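Local coordinates for PrgZ (Enterococcus faecalis, PDB 4FAJ), which is a membrane-anchored extracellular substrate-binding protein that serves as a peptide pheromone receptor and probably takes part in peptide transport, at residues A[74-79]-A[147-152]. Residues are numbered along the deposited sequence; the frame is centred on the assembly and turned at random.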
ATOM      1  N   ASP A  74       6.459 -13.170  -1.644  1.00 18.47           N
ATOM      2  CA  ASP A  74       7.593 -13.036  -0.726  1.00 18.87           C
ATOM      3  C   ASP A  74       7.440 -11.762   0.118  1.00 18.68           C
ATOM      4  O   ASP A  74       7.462 -10.648  -0.418  1.00 18.88           O
ATOM      5  CB  ASP A  74       8.897 -12.999  -1.519  1.00 19.40           C
ATOM      6  CG  ASP A  74      10.149 -12.944  -0.635  1.00 20.11           C
ATOM      7  OD1 ASP A  74      10.062 -12.915   0.616  1.00 21.19           O
ATOM      8  OD2 ASP A  74      11.252 -12.917  -1.217  1.00 21.21           O
ATOM      9  N   PRO A  75       7.323 -11.921   1.451  1.00 18.35           N
ATOM     10  CA  PRO A  75       7.264 -10.773   2.362  1.00 18.16           C
ATOM     11  C   PRO A  75       8.298  -9.681   2.076  1.00 18.28           C
ATOM     12  O   PRO A  75       8.011  -8.491   2.222  1.00 18.27           O
ATOM     13  CB  PRO A  75       7.550 -11.411   3.733  1.00 18.25           C
ATOM     14  CG  PRO A  75       7.000 -12.770   3.623  1.00 18.15           C
ATOM     15  CD  PRO A  75       7.281 -13.199   2.194  1.00 18.75           C
ATOM     16  N   ALA A  76       9.502 -10.084   1.701  1.00 18.70           N
ATOM     17  CA  ALA A  76      10.571  -9.133   1.454  1.00 19.13           C
ATOM     18  C   ALA A  76      10.303  -8.250   0.237  1.00 19.51           C
ATOM     19  O   ALA A  76      10.774  -7.123   0.203  1.00 21.02           O
ATOM     20  CB  ALA A  76      11.915  -9.860   1.305  1.00 19.45           C
ATOM     21  N   THR A  77       9.551  -8.739  -0.748  1.00 19.54           N
ATOM     22  CA  THR A  77       9.354  -8.007  -2.002  1.00 19.36           C
ATOM     23  C   THR A  77       7.928  -7.515  -2.264  1.00 18.78           C
ATOM     24  O   THR A  77       7.740  -6.687  -3.147  1.00 19.04           O
ATOM     25  CB  THR A  77       9.781  -8.843  -3.227  1.00 20.08           C
ATOM     26  OG1 THR A  77       8.881  -9.949  -3.394  1.00 19.95           O
ATOM     27  CG2 THR A  77      11.233  -9.341  -3.066  1.00 20.66           C
ATOM     28  N   ALA A  78       6.941  -8.008  -1.511  1.00 17.85           N
ATOM     29  CA  ALA A  78       5.545  -7.633  -1.723  1.00 17.68           C
ATOM     30  C   ALA A  78       5.258  -6.192  -1.248  1.00 17.50           C
ATOM     31  O   ALA A  78       5.496  -5.851  -0.091  1.00 17.87           O
ATOM     32  CB  ALA A  78       4.621  -8.615  -1.019  1.00 17.43           C
ATOM     33  N   VAL A  79       4.747  -5.367  -2.157  1.00 17.38           N
ATOM     34  CA  VAL A  79       4.433  -3.968  -1.866  1.00 17.48           C
ATOM     35  C   VAL A  79       3.077  -3.464  -2.411  1.00 16.80           C
ATOM     36  O   VAL A  79       2.664  -2.334  -2.097  1.00 17.66           O
ATOM     37  CB  VAL A  79       5.578  -3.059  -2.372  1.00 17.59           C
ATOM     38  CG1 VAL A  79       5.532  -2.899  -3.886  1.00 18.07           C
ATOM     39  CG2 VAL A  79       5.526  -1.715  -1.678  1.00 19.34           C
ATOM     40  N   GLN A 147      17.089  -9.605   8.414  1.00 20.80           N
ATOM     41  CA  GLN A 147      18.408  -9.391   7.821  1.00 21.79           C
ATOM     42  C   GLN A 147      18.308  -9.401   6.289  1.00 22.32           C
ATOM     43  O   GLN A 147      18.949  -8.607   5.592  1.00 22.40           O
ATOM     44  CB  GLN A 147      19.413 -10.442   8.308  1.00 22.66           C
ATOM     45  CG  GLN A 147      19.988 -10.147   9.687  1.00 22.89           C
ATOM     46  CD  GLN A 147      21.049 -11.140  10.145  1.00 24.04           C
ATOM     47  OE1 GLN A 147      21.397 -11.189  11.333  1.00 24.86           O
ATOM     48  NE2 GLN A 147      21.576 -11.922   9.215  1.00 23.19           N
ATOM     49  N   ARG A 148      17.471 -10.289   5.779  1.00 22.56           N
ATOM     50  CA  ARG A 148      17.277 -10.449   4.350  1.00 23.30           C
ATOM     51  C   ARG A 148      16.613  -9.215   3.710  1.00 22.86           C
ATOM     52  O   ARG A 148      16.942  -8.850   2.585  1.00 22.49           O
ATOM     53  CB  ARG A 148      16.442 -11.713   4.142  1.00 23.54           C
ATOM     54  CG  ARG A 148      16.152 -12.112   2.745  1.00 24.86           C
ATOM     55  CD  ARG A 148      15.404 -13.420   2.787  1.00 25.41           C
ATOM     56  NE  ARG A 148      14.889 -13.760   1.482  1.00 26.02           N
ATOM     57  CZ  ARG A 148      13.628 -13.624   1.090  1.00 25.61           C
ATOM     58  NH1 ARG A 148      12.682 -13.174   1.914  1.00 24.33           N
ATOM     59  NH2 ARG A 148      13.311 -13.985  -0.140  1.00 26.91           N
ATOM     60  N   VAL A 149      15.691  -8.569   4.428  1.00 22.16           N
ATOM     61  CA  VAL A 149      15.044  -7.357   3.918  1.00 21.80           C
ATOM     62  C   VAL A 149      16.034  -6.190   3.797  1.00 22.15           C
ATOM     63  O   VAL A 149      16.027  -5.477   2.796  1.00 22.12           O
ATOM     64  CB  VAL A 149      13.839  -6.915   4.796  1.00 21.50           C
ATOM     65  CG1 VAL A 149      13.250  -5.605   4.281  1.00 20.53           C
ATOM     66  CG2 VAL A 149      12.774  -7.997   4.816  1.00 21.46           C
ATOM     67  N   VAL A 150      16.882  -6.000   4.802  1.00 22.36           N
ATOM     68  CA  VAL A 150      17.834  -4.871   4.787  1.00 23.16           C
ATOM     69  C   VAL A 150      19.105  -5.123   3.952  1.00 23.95           C
ATOM     70  O   VAL A 150      19.792  -4.179   3.570  1.00 23.85           O
ATOM     71  CB  VAL A 150      18.256  -4.451   6.201  1.00 22.80           C
ATOM     72  CG1 VAL A 150      17.060  -3.896   6.961  1.00 22.45           C
ATOM     73  CG2 VAL A 150      18.902  -5.614   6.940  1.00 24.01           C
ATOM     74  N   ASP A 151      19.423  -6.391   3.702  1.00 25.25           N
ATOM     75  CA  ASP A 151      20.549  -6.776   2.828  1.00 26.62           C
ATOM     76  C   ASP A 151      20.401  -6.104   1.452  1.00 27.45           C
ATOM     77  O   ASP A 151      19.452  -6.397   0.721  1.00 27.19           O
ATOM     78  CB  ASP A 151      20.580  -8.302   2.674  1.00 26.73           C
ATOM     79  CG  ASP A 151      21.791  -8.805   1.895  1.00 27.89           C
ATOM     80  OD1 ASP A 151      22.504  -8.003   1.254  1.00 28.16           O
ATOM     81  OD2 ASP A 151      22.018 -10.030   1.917  1.00 26.87           O
ATOM     82  N   PRO A 152      21.333  -5.192   1.095  1.00 28.90           N
ATOM     83  CA  PRO A 152      21.216  -4.468  -0.173  1.00 29.70           C
ATOM     84  C   PRO A 152      21.128  -5.397  -1.380  1.00 30.77           C
ATOM     85  O   PRO A 152      20.523  -5.027  -2.382  1.00 31.22           O
ATOM     86  CB  PRO A 152      22.506  -3.632  -0.228  1.00 30.34           C
ATOM     87  CG  PRO A 152      22.927  -3.498   1.172  1.00 29.74           C
ATOM     88  CD  PRO A 152      22.528  -4.769   1.847  1.00 29.13           C
TER
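D74 and R148 meet head-on in a bidentate salt bridge. The guanidinium presents its two terminal nitrogens, one to each carboxylate oxygen. NH1 of R148 donates to the syn lone pair of D74 OD1 (2.9 Å, 169°), and this oxygen lies in the guanidinium plane. The second arm, R148 NH2 to D74 OD2, is shorter at 2.6 Å but more bent, and the oxygen is tilted somewhat from the guanidinium plane. The two flat groups are nearly coplanar, 21° apart. With CG anti to the backbone N (chi1 -178°) and the chain extended from CG to NE, R148 carries its guanidinium to the carboxylate.

OD1 of D74 accepts a further bond, 3.1 Å from the backbone N of A76, which comes from above the carboxylate plane. Three N-H groups therefore grip the carboxylate, two of them on OD1, and limit its rotation, while the carbonyl O of D74 takes the amides of T77 and A78.

The methyl CB of A76 lies oblique to the guanidinium, 3.5 Å from R148 NH1, and makes an apolar contact with CG2 of V149 at 4.1 Å; V149 also packs on F162.

Further along the loop, V79 makes backbone hydrogen bonds to the bound peptide and packs on one of its apolar side chains. An Asx turn, salt-bridged through its aspartate, thus joins the loop between strand 61-66 and helix 81-90 to the C-terminal part of helix 139-150 in this family 5 solute-binding protein.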